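Local coordinates for ribonuclease H (Uncultured organism, PDB 4IBN), which probably cleaves the RNA strand of RNA-DNA hybrids endonucleolytically, leaving 5'-phosphomonoester ends, as a magnesium-dependent type 1 RNase H, at residues E77-R80 with A81-H84. Sequence-based numbering, arbitrary orientation.
Sequences EAFR and AIGH
Phe-79 and Ile-82 put their side chains on the same buried flank of helix 67-82, where Ile-82 CD1 comes up obliquely to the Phe-79 ring, 4.2 Å from Phe-79 CD1. Ile-82 holds CG1 between its backbone N and carbonyl carbon (chi1 75°), and the extended second torsion carries CD1 on toward the ring. Its two branches flank Ala-78 O, with Ile-82 CG2 3.6 Å from Ala-78 O, while CG1 also touches Phe-79 O. Both side chains reach Val-91 of strand 90-95, and Phe-79 also meets Ala-135 and Val-136 of helix 126-136, so this flank packs against both the central sheet of the RNase H fold and that helix.

Regular helical bonds run from Ala-81 N to Glu-77 O and, nearly straight at 171°, from Ile-82 N to Ala-78 O (3.3 Å). At Gly-83 the bonding weakens. Gly-83 N divides weakly between Phe-79 O (3.1 Å) and Arg-80 O (3.3 Å), and the imidazole of His-84 swings back so that ND1 gives Arg-80 O a second weak bond at 3.5 Å. On the exposed side, Arg-80 runs extended from CG to NE and forms a salt bridge with Glu-131 of helix 126-136. The chemistry implies backbone bonding that slackens near the last turn: Arg-80 O receives two weak bonds, one from a backbone N-H and one from a side chain, while apolar contacts hold the inner flank against strand 90-95 and helix 126-136.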
loop_
_atom_site.group_PDB
_atom_site.type_symbol
_atom_site.label_atom_id
_atom_site.label_comp_id
_atom_site.label_asym_id
_atom_site.label_seq_id
_atom_site.Cartn_x
_atom_site.Cartn_y
_atom_site.Cartn_z
ATOM N N GLU A 77 5.302 -1.133 -4.451
ATOM C CA GLU A 77 6.063 -2.177 -3.831
ATOM C C GLU A 77 5.207 -3.356 -3.415
ATOM O O GLU A 77 5.634 -4.470 -3.500
ATOM C CB GLU A 77 6.887 -1.679 -2.656
ATOM C CG GLU A 77 7.923 -0.732 -3.044
ATOM C CD GLU A 77 8.929 -1.285 -4.022
ATOM O OE1 GLU A 77 9.329 -2.401 -3.875
ATOM O OE2 GLU A 77 9.338 -0.566 -4.925
ATOM N N ALA A 78 4.021 -3.090 -2.930
ATOM C CA ALA A 78 3.151 -4.157 -2.498
ATOM C C ALA A 78 2.733 -5.066 -3.615
ATOM O O ALA A 78 2.817 -6.227 -3.517
ATOM C CB ALA A 78 1.898 -3.578 -1.874
ATOM N N PHE A 79 2.242 -4.471 -4.661
ATOM C CA PHE A 79 1.790 -5.211 -5.797
ATOM C C PHE A 79 2.900 -5.873 -6.591
ATOM O O PHE A 79 2.683 -6.861 -7.244
ATOM C CB PHE A 79 0.847 -4.385 -6.645
ATOM C CG PHE A 79 -0.500 -4.242 -6.042
ATOM C CD1 PHE A 79 -1.442 -5.180 -6.234
ATOM C CD2 PHE A 79 -0.797 -3.199 -5.245
ATOM C CE1 PHE A 79 -2.618 -5.053 -5.674
ATOM C CE2 PHE A 79 -1.977 -3.088 -4.671
ATOM C CZ PHE A 79 -2.886 -4.012 -4.877
ATOM N N ARG A 80 4.056 -5.264 -6.624
ATOM C CA ARG A 80 5.182 -5.917 -7.244
ATOM C C ARG A 80 5.615 -7.186 -6.501
ATOM O O ARG A 80 5.890 -8.173 -7.085
ATOM C CB ARG A 80 6.367 -4.962 -7.403
ATOM C CG ARG A 80 6.272 -4.098 -8.616
ATOM C CD ARG A 80 7.405 -3.090 -8.719
ATOM N NE ARG A 80 7.163 -2.142 -9.776
ATOM C CZ ARG A 80 7.879 -1.068 -9.974
ATOM N NH1 ARG A 80 8.870 -0.813 -9.176
ATOM N NH2 ARG A 80 7.572 -0.260 -10.959
ATOM N N ALA A 81 5.659 -7.126 -5.195
ATOM C CA ALA A 81 6.040 -8.283 -4.448
ATOM C C ALA A 81 5.077 -9.435 -4.626
ATOM O O ALA A 81 5.479 -10.536 -4.859
ATOM C CB ALA A 81 6.138 -7.963 -3.085
ATOM N N ILE A 82 3.803 -9.180 -4.516
ATOM C CA ILE A 82 2.864 -10.277 -4.698
ATOM C C ILE A 82 2.744 -10.761 -6.124
ATOM O O ILE A 82 2.335 -11.854 -6.366
ATOM C CB ILE A 82 1.501 -10.037 -4.075
ATOM C CG1 ILE A 82 0.736 -9.078 -4.900
ATOM C CG2 ILE A 82 1.637 -9.557 -2.663
ATOM C CD1 ILE A 82 -0.611 -8.906 -4.450
ATOM N N GLY A 83 3.109 -9.912 -7.058
ATOM C CA GLY A 83 3.061 -10.253 -8.459
ATOM C C GLY A 83 4.019 -11.338 -8.877
ATOM O O GLY A 83 3.903 -11.901 -9.936
ATOM N N HIS A 84 4.973 -11.616 -8.045
ATOM C CA HIS A 84 6.041 -12.508 -8.400
ATOM C C HIS A 84 5.779 -13.953 -8.074
ATOM O O HIS A 84 6.667 -14.746 -8.093
ATOM C CB HIS A 84 7.332 -12.092 -7.724
ATOM C CG HIS A 84 8.263 -11.327 -8.605
ATOM N ND1 HIS A 84 8.558 -10.003 -8.399
ATOM C CD2 HIS A 84 8.976 -11.702 -9.690
ATOM C CE1 HIS A 84 9.424 -9.600 -9.311
ATOM N NE2 HIS A 84 9.682 -10.609 -10.114
#